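Local coordinates for putative alpha-N-acetylgalactosaminidase (PDB 3CC1), which probably hydrolyses terminal alpha-linked N-acetylgalactosamine residues from glycans, as a TIM-barrel glycosidase related to alpha-galactosidase A, at residues P12-Y22 and H312-R322; W293-L302 and D323-L331. All coordinates share one frame; numbering follows the deposited sequence.

Interaction 1 (P12-Y22 and H312-R322); sequences PPMGWNSWDCY and HSPLMFGGELR. Unlike the reference sequence in segment 312-322: His312 (reference Arg).
Met14–Trp16 pair in parallel with Leu315–Phe317, the short strand axes running 34° apart, through a ladder in which Leu315 N donates to Pro13 O (2.9 Å), Gly15 N to Leu315 O, Phe317 N to Gly15 O and Asn17 N to Phe317 O. The first and last strands of the alpha/beta barrel thus lie edge to edge, which is how a TIM barrel closes; strand 49-52 hydrogen-bonds along the other edge of strand 14-17, through Met14 and Trp16. Selenomethionine Met316, bent at chi2 and chi3, folds back across the neighbouring strand: its SE lies 3.7 Å from Gly15 C, and its CE meets Pro13 CB at 3.6 Å. On the sheet face shared with Met14, Leu315 and Phe317, Trp16 holds its indole with CG anti to the backbone N (chi1 168°), which carries NE1 to Gly319 O at 2.8 Å; the acceptor lies in the ring plane, although the N-H...O angle is only 132°. Leu321 runs antiparallel alongside the indole, its CD1 4.0 Å from Trp16 CD1. Tyr22 OH donates to Glu320 OE1 (2.7 Å) on the anti side of a carboxylate turned well away from the phenol plane. Arg322 grips that carboxylate side-on, NE to OE2 and NH2 to OE1, and Asn34 ND2 adds another donor to OE1. Such a density of donors and positive charge would probably keep Glu320 ionised, and it fixes the carboxylate's rotation.

Interaction 2 (W293-L302 and D323-L331); sequences WTRFTKDEQL and DNDEWTLSL
Trp327 lays its indole between two layers: the aliphatic chain of Lys298, extended beyond CG, crosses one face, with CG over that face 3.8 Å from the centroid of the six-membered ring, a CH-pi contact, while Leu331 CD2 from its own helix sits over the opposite face, toward its rim. At the ring edge, Trp327 NE1 donates to Gln301 OE1 (2.9 Å, N-H...O 165°). The oxygen lies in the indole plane, but the donor approaches it from above the amide plane, 48° out of it, and so not along a lone pair. Leu302 CD1 reaches the rim at Trp327 CH2, and Leu302 CD2 packs against Leu331 CD2 at 3.5 Å. Were Trp327 an alanine, Gln301 OE1 would probably lose its indole donor and a gap would open between Lys298 and Leu331. These side chains join two successive outer helices of the alpha/beta barrel, 298-310 and 326-332, whose short axes here run 17° from parallel and 11.8 Å apart. Gln301 is itself positioned by NE2 donating to Phe296 O, and a water donates to both Gln301 OE1 and Thr328 OG1. Both helix starts are capped: Thr297 and Glu300 form a capping box, and Asp325 OD1 accepts from Thr328 N and from Thr328 OG1 (2.6 Å). Beside that second cap, Trp293 brings CZ2 within 3.4 Å of Asp325 OD1, which lies near the ring plane at its edge. Asp323 O also meets this indole edge, while Asp323 OD2 accepts from His279 ND1.

From the N terminus, the chain lays down segment 12-22 at once, and interaction 1 waits until residues 312-322 to close a loop of 289 residues, bringing the last barrel strand back to the first. Interaction 2 is far more local: 293-302 meets 323-331 across 20 intervening residues. The two contacts cross rather than nest, because 312-322 falls inside the shorter loop while its partner lies outside it. Helix 298-310, strand 315-317 and helix 326-332 are consecutive, so interaction 2 joins the helices flanking the strand that interaction 1 pairs. Phe317 bridges both: its CZ lies 3.5 Å from Asn324 OD1, and its CE2 3.8 Å from Thr328 CG2.

Interaction 1 (P12-Y22 and H312-R322)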
# COMPACT_ATOMS: atom_id res chain seq x y z
N PRO A 12 6.53 28.95 13.21
CA PRO A 12 5.33 28.11 13.50
C PRO A 12 4.75 28.46 14.87
O PRO A 12 5.50 28.65 15.82
CB PRO A 12 5.88 26.70 13.48
CG PRO A 12 7.12 26.77 12.58
CD PRO A 12 7.66 28.18 12.67
N PRO A 13 3.42 28.58 14.96
CA PRO A 13 2.79 28.86 16.26
C PRO A 13 3.13 27.83 17.32
O PRO A 13 3.16 26.63 17.06
CB PRO A 13 1.28 28.84 15.93
CG PRO A 13 1.20 29.19 14.48
CD PRO A 13 2.42 28.56 13.86
N MSE A 14 3.41 28.35 18.51
CA MSE A 14 3.59 27.58 19.72
C MSE A 14 2.60 28.05 20.77
O MSE A 14 2.49 29.26 21.07
CB MSE A 14 5.03 27.75 20.25
CG MSE A 14 6.12 27.19 19.33
SE MSE A 14 7.87 27.56 19.99
CE MSE A 14 7.73 26.80 21.78
N GLY A 15 1.88 27.10 21.34
CA GLY A 15 0.87 27.42 22.32
C GLY A 15 0.19 26.23 22.91
O GLY A 15 0.73 25.14 22.93
N TRP A 16 -0.99 26.50 23.47
CA TRP A 16 -1.83 25.54 24.14
C TRP A 16 -3.21 25.65 23.51
O TRP A 16 -3.68 26.73 23.17
CB TRP A 16 -1.89 25.84 25.65
CG TRP A 16 -2.95 25.10 26.45
CD1 TRP A 16 -2.83 23.89 27.05
CD2 TRP A 16 -4.30 25.55 26.76
NE1 TRP A 16 -4.02 23.52 27.63
CE2 TRP A 16 -4.92 24.54 27.51
CE3 TRP A 16 -5.04 26.69 26.42
CZ2 TRP A 16 -6.21 24.65 27.99
CZ3 TRP A 16 -6.35 26.81 26.92
CH2 TRP A 16 -6.90 25.80 27.69
N ASN A 17 -3.85 24.51 23.33
CA ASN A 17 -5.20 24.42 22.80
C ASN A 17 -6.06 23.54 23.75
O ASN A 17 -5.62 22.52 24.22
CB ASN A 17 -5.13 23.89 21.37
CG ASN A 17 -6.49 23.68 20.72
OD1 ASN A 17 -7.29 22.86 21.18
ND2 ASN A 17 -6.77 24.41 19.66
N SER A 18 -7.29 24.00 24.00
CA SER A 18 -8.20 23.43 25.01
C SER A 18 -8.79 22.06 24.64
O SER A 18 -9.38 21.42 25.49
CB SER A 18 -9.36 24.38 25.28
OG SER A 18 -10.20 24.53 24.15
N TRP A 19 -8.61 21.62 23.39
CA TRP A 19 -9.35 20.46 22.88
C TRP A 19 -9.02 19.11 23.54
O TRP A 19 -9.93 18.38 23.94
CB TRP A 19 -9.23 20.32 21.36
CG TRP A 19 -10.07 19.20 20.86
CD1 TRP A 19 -9.65 17.95 20.56
CD2 TRP A 19 -11.49 19.21 20.62
NE1 TRP A 19 -10.71 17.18 20.16
CE2 TRP A 19 -11.84 17.92 20.18
CE3 TRP A 19 -12.49 20.17 20.74
CZ2 TRP A 19 -13.16 17.56 19.88
CZ3 TRP A 19 -13.79 19.82 20.43
CH2 TRP A 19 -14.12 18.53 20.01
N ASP A 20 -7.74 18.77 23.63
CA ASP A 20 -7.38 17.41 24.09
C ASP A 20 -7.70 17.18 25.59
O ASP A 20 -7.88 16.04 26.02
CB ASP A 20 -5.90 17.09 23.84
CG ASP A 20 -5.56 16.79 22.39
OD1 ASP A 20 -6.41 16.87 21.47
OD2 ASP A 20 -4.36 16.46 22.17
N CYS A 21 -7.76 18.26 26.36
CA CYS A 21 -8.08 18.19 27.80
C CYS A 21 -9.55 18.42 28.08
O CYS A 21 -10.13 17.69 28.87
CB CYS A 21 -7.19 19.12 28.66
SG CYS A 21 -6.85 20.78 27.95
N TYR A 22 -10.18 19.39 27.41
CA TYR A 22 -11.54 19.82 27.76
C TYR A 22 -12.55 19.74 26.62
O TYR A 22 -13.73 20.12 26.76
CB TYR A 22 -11.54 21.24 28.38
CG TYR A 22 -10.72 21.30 29.62
CD1 TYR A 22 -11.07 20.53 30.72
CD2 TYR A 22 -9.54 22.05 29.69
CE1 TYR A 22 -10.31 20.52 31.86
CE2 TYR A 22 -8.76 22.06 30.83
CZ TYR A 22 -9.16 21.30 31.92
OH TYR A 22 -8.39 21.25 33.06
N HIS A 312 8.65 21.46 11.03
CA HIS A 312 8.07 22.80 11.29
C HIS A 312 6.56 22.76 11.54
O HIS A 312 5.84 23.66 11.15
CB HIS A 312 8.35 23.75 10.13
CG HIS A 312 9.78 24.18 9.99
ND1 HIS A 312 10.51 24.69 11.04
CD2 HIS A 312 10.60 24.24 8.91
CE1 HIS A 312 11.72 25.02 10.62
NE2 HIS A 312 11.79 24.78 9.33
N SER A 313 6.07 21.74 12.22
CA SER A 313 4.67 21.72 12.59
C SER A 313 4.43 22.77 13.70
O SER A 313 5.29 22.95 14.60
CB SER A 313 4.28 20.32 13.11
OG SER A 313 2.88 20.23 13.41
N PRO A 314 3.26 23.44 13.67
CA PRO A 314 2.88 24.12 14.90
C PRO A 314 2.96 23.19 16.08
O PRO A 314 2.75 22.00 15.94
CB PRO A 314 1.42 24.55 14.67
CG PRO A 314 1.22 24.48 13.22
CD PRO A 314 2.23 23.54 12.63
N LEU A 315 3.28 23.75 17.23
CA LEU A 315 3.39 23.02 18.48
C LEU A 315 2.29 23.51 19.40
O LEU A 315 2.44 24.54 20.05
CB LEU A 315 4.78 23.27 19.14
CG LEU A 315 6.00 22.81 18.33
CD1 LEU A 315 7.37 23.04 19.12
CD2 LEU A 315 5.88 21.36 17.84
N MSE A 316 1.18 22.78 19.44
CA MSE A 316 0.06 23.12 20.32
C MSE A 316 -0.14 22.06 21.40
O MSE A 316 -0.69 21.00 21.12
CB MSE A 316 -1.23 23.25 19.51
CG MSE A 316 -1.22 24.45 18.61
SE MSE A 316 -1.46 26.17 19.57
CE MSE A 316 -0.22 26.81 18.53
N PHE A 317 0.24 22.37 22.61
CA PHE A 317 0.12 21.46 23.71
C PHE A 317 -1.33 21.27 24.11
O PHE A 317 -2.01 22.21 24.32
CB PHE A 317 0.90 22.00 24.89
CG PHE A 317 1.01 21.07 26.04
CD1 PHE A 317 0.11 21.06 27.03
CD2 PHE A 317 2.08 20.22 26.15
CE1 PHE A 317 0.24 20.23 28.08
CE2 PHE A 317 2.21 19.40 27.21
CZ PHE A 317 1.29 19.39 28.17
N GLY A 318 -1.75 20.03 24.25
CA GLY A 318 -3.16 19.73 24.46
C GLY A 318 -3.55 19.25 25.84
O GLY A 318 -4.74 19.04 26.14
N GLY A 319 -2.55 19.10 26.70
CA GLY A 319 -2.76 18.77 28.10
C GLY A 319 -3.11 19.96 28.97
O GLY A 319 -2.99 21.13 28.58
N GLU A 320 -3.61 19.63 30.15
CA GLU A 320 -3.82 20.57 31.23
C GLU A 320 -2.45 20.86 31.84
O GLU A 320 -1.96 20.09 32.66
CB GLU A 320 -4.79 20.01 32.28
CG GLU A 320 -4.89 20.82 33.60
CD GLU A 320 -5.07 22.34 33.40
OE1 GLU A 320 -6.17 22.78 32.98
OE2 GLU A 320 -4.11 23.08 33.71
N LEU A 321 -1.89 21.99 31.43
CA LEU A 321 -0.53 22.38 31.79
C LEU A 321 -0.26 22.35 33.29
O LEU A 321 0.87 22.01 33.73
CB LEU A 321 -0.19 23.77 31.23
CG LEU A 321 0.11 23.86 29.73
CD1 LEU A 321 0.10 25.32 29.30
CD2 LEU A 321 1.44 23.19 29.37
N ARG A 322 -1.27 22.71 34.08
CA ARG A 322 -1.09 22.88 35.51
C ARG A 322 -0.79 21.56 36.17
O ARG A 322 -0.24 21.53 37.27
CB ARG A 322 -2.30 23.54 36.19
CG ARG A 322 -2.35 25.05 36.01
CD ARG A 322 -3.69 25.61 36.37
NE ARG A 322 -4.76 25.08 35.52
CZ ARG A 322 -6.06 25.25 35.77
NH1 ARG A 322 -6.44 25.99 36.77
NH2 ARG A 322 -6.98 24.74 34.97

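Interaction 2 (W293-L302 and D323-L331)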
# COMPACT_ATOMS: atom_id res chain seq x y z
N TRP A 293 -3.46 10.27 31.96
CA TRP A 293 -2.15 10.65 31.49
C TRP A 293 -1.99 10.10 30.08
O TRP A 293 -2.53 9.04 29.74
CB TRP A 293 -1.05 10.06 32.37
CG TRP A 293 0.18 10.81 32.28
CD1 TRP A 293 1.36 10.46 31.62
CD2 TRP A 293 0.42 12.08 32.87
NE1 TRP A 293 2.31 11.46 31.80
CE2 TRP A 293 1.74 12.46 32.56
CE3 TRP A 293 -0.36 12.93 33.64
CZ2 TRP A 293 2.29 13.67 33.00
CZ3 TRP A 293 0.20 14.12 34.09
CH2 TRP A 293 1.48 14.48 33.75
N THR A 294 -1.25 10.83 29.25
CA THR A 294 -1.01 10.40 27.88
C THR A 294 -0.64 8.94 27.78
O THR A 294 0.11 8.43 28.57
CB THR A 294 0.06 11.26 27.17
OG1 THR A 294 0.19 10.79 25.83
CG2 THR A 294 1.40 11.19 27.86
N ARG A 295 -1.20 8.26 26.80
CA ARG A 295 -0.95 6.85 26.60
C ARG A 295 0.40 6.63 25.92
O ARG A 295 0.87 5.52 25.89
CB ARG A 295 -2.06 6.20 25.78
CG ARG A 295 -3.39 6.13 26.50
CD ARG A 295 -4.52 5.91 25.51
NE ARG A 295 -4.68 4.50 25.22
CZ ARG A 295 -4.29 3.90 24.09
NH1 ARG A 295 -3.71 4.56 23.07
NH2 ARG A 295 -4.48 2.60 23.97
N PHE A 296 1.01 7.69 25.40
CA PHE A 296 2.30 7.55 24.71
C PHE A 296 3.38 7.24 25.74
O PHE A 296 3.44 7.86 26.82
CB PHE A 296 2.70 8.80 23.98
CG PHE A 296 2.04 8.98 22.63
CD1 PHE A 296 1.84 7.94 21.78
CD2 PHE A 296 1.76 10.25 22.18
CE1 PHE A 296 1.28 8.15 20.50
CE2 PHE A 296 1.19 10.47 20.92
CZ PHE A 296 0.96 9.40 20.09
N THR A 297 4.24 6.28 25.41
CA THR A 297 5.38 6.01 26.26
C THR A 297 6.31 7.20 26.09
O THR A 297 6.15 8.04 25.18
CB THR A 297 6.14 4.74 25.84
OG1 THR A 297 6.67 4.94 24.52
CG2 THR A 297 5.23 3.46 25.93
N LYS A 298 7.30 7.29 26.97
CA LYS A 298 8.29 8.36 26.86
C LYS A 298 9.02 8.34 25.52
O LYS A 298 9.25 9.38 24.91
CB LYS A 298 9.30 8.27 27.99
CG LYS A 298 8.73 8.75 29.32
CD LYS A 298 9.73 8.63 30.45
CE LYS A 298 9.13 9.24 31.71
NZ LYS A 298 10.17 9.19 32.77
N ASP A 299 9.38 7.15 25.05
CA ASP A 299 10.02 7.02 23.75
C ASP A 299 9.12 7.60 22.63
O ASP A 299 9.58 8.29 21.69
CB ASP A 299 10.38 5.58 23.43
CG ASP A 299 11.64 5.09 24.13
OD1 ASP A 299 12.39 5.94 24.71
OD2 ASP A 299 11.87 3.85 24.08
N GLU A 300 7.84 7.25 22.69
CA GLU A 300 6.87 7.73 21.72
C GLU A 300 6.67 9.22 21.75
O GLU A 300 6.49 9.83 20.71
CB GLU A 300 5.52 7.01 21.91
CG GLU A 300 5.61 5.56 21.47
CD GLU A 300 4.39 4.72 21.92
OE1 GLU A 300 3.65 5.17 22.80
OE2 GLU A 300 4.22 3.59 21.40
N GLN A 301 6.64 9.79 22.95
CA GLN A 301 6.49 11.23 23.12
C GLN A 301 7.67 11.98 22.44
O GLN A 301 7.47 12.95 21.70
CB GLN A 301 6.42 11.59 24.62
CG GLN A 301 5.14 11.06 25.36
CD GLN A 301 5.18 11.32 26.84
OE1 GLN A 301 5.54 12.43 27.27
NE2 GLN A 301 4.80 10.31 27.65
N LEU A 302 8.90 11.51 22.67
CA LEU A 302 10.09 12.10 22.02
C LEU A 302 10.07 11.90 20.51
O LEU A 302 10.43 12.77 19.77
CB LEU A 302 11.37 11.51 22.57
CG LEU A 302 11.66 11.85 24.03
CD1 LEU A 302 12.81 11.01 24.53
CD2 LEU A 302 11.98 13.30 24.24
N ASP A 323 -1.11 20.47 35.49
CA ASP A 323 -0.88 19.14 36.05
C ASP A 323 0.41 18.50 35.55
O ASP A 323 0.64 17.31 35.76
CB ASP A 323 -2.05 18.22 35.74
CG ASP A 323 -3.30 18.62 36.47
OD1 ASP A 323 -3.16 19.27 37.52
OD2 ASP A 323 -4.41 18.30 36.01
N ASN A 324 1.24 19.27 34.85
CA ASN A 324 2.49 18.73 34.29
C ASN A 324 3.38 18.12 35.38
O ASN A 324 3.38 18.57 36.52
CB ASN A 324 3.32 19.83 33.62
CG ASN A 324 2.90 20.13 32.21
OD1 ASN A 324 2.05 19.43 31.63
ND2 ASN A 324 3.52 21.16 31.62
N ASP A 325 4.14 17.10 35.02
CA ASP A 325 5.24 16.64 35.88
C ASP A 325 6.53 17.18 35.32
O ASP A 325 6.55 17.88 34.32
CB ASP A 325 5.31 15.12 35.99
CG ASP A 325 5.32 14.40 34.63
OD1 ASP A 325 5.35 15.05 33.55
OD2 ASP A 325 5.31 13.16 34.66
N GLU A 326 7.63 16.82 35.97
CA GLU A 326 8.93 17.35 35.57
C GLU A 326 9.26 16.84 34.17
O GLU A 326 9.74 17.59 33.30
CB GLU A 326 10.01 16.98 36.62
CG GLU A 326 11.43 17.27 36.19
N TRP A 327 8.98 15.57 33.92
CA TRP A 327 9.22 15.01 32.58
C TRP A 327 8.51 15.83 31.50
O TRP A 327 9.10 16.22 30.50
CB TRP A 327 8.77 13.53 32.49
CG TRP A 327 8.65 13.05 31.07
CD1 TRP A 327 7.51 13.04 30.31
CD2 TRP A 327 9.69 12.57 30.22
NE1 TRP A 327 7.78 12.57 29.07
CE2 TRP A 327 9.11 12.28 28.97
CE3 TRP A 327 11.07 12.37 30.39
CZ2 TRP A 327 9.84 11.79 27.90
CZ3 TRP A 327 11.80 11.88 29.33
CH2 TRP A 327 11.18 11.59 28.09
N THR A 328 7.22 16.08 31.69
CA THR A 328 6.44 16.76 30.62
C THR A 328 6.93 18.20 30.38
O THR A 328 7.08 18.64 29.24
CB THR A 328 4.92 16.70 30.89
OG1 THR A 328 4.54 15.33 31.08
CG2 THR A 328 4.09 17.30 29.71
N LEU A 329 7.26 18.89 31.46
CA LEU A 329 7.75 20.25 31.37
C LEU A 329 9.10 20.28 30.64
O LEU A 329 9.40 21.21 29.87
CB LEU A 329 7.86 20.90 32.78
CG LEU A 329 8.42 22.33 32.77
CD1 LEU A 329 7.54 23.23 31.91
CD2 LEU A 329 8.58 22.90 34.15
N SER A 330 9.90 19.26 30.86
CA SER A 330 11.23 19.18 30.23
C SER A 330 11.11 18.98 28.72
O SER A 330 11.93 19.49 27.98
CB SER A 330 12.09 18.08 30.86
OG SER A 330 11.70 16.80 30.35
N LEU A 331 10.03 18.32 28.25
CA LEU A 331 9.77 18.22 26.81
C LEU A 331 9.48 19.56 26.15
O LEU A 331 9.59 19.70 24.91
CB LEU A 331 8.56 17.31 26.51
CG LEU A 331 8.58 15.82 26.79
CD1 LEU A 331 7.29 15.18 26.17
CD2 LEU A 331 9.76 15.12 26.27
O HOH W 1 3.60 13.82 28.85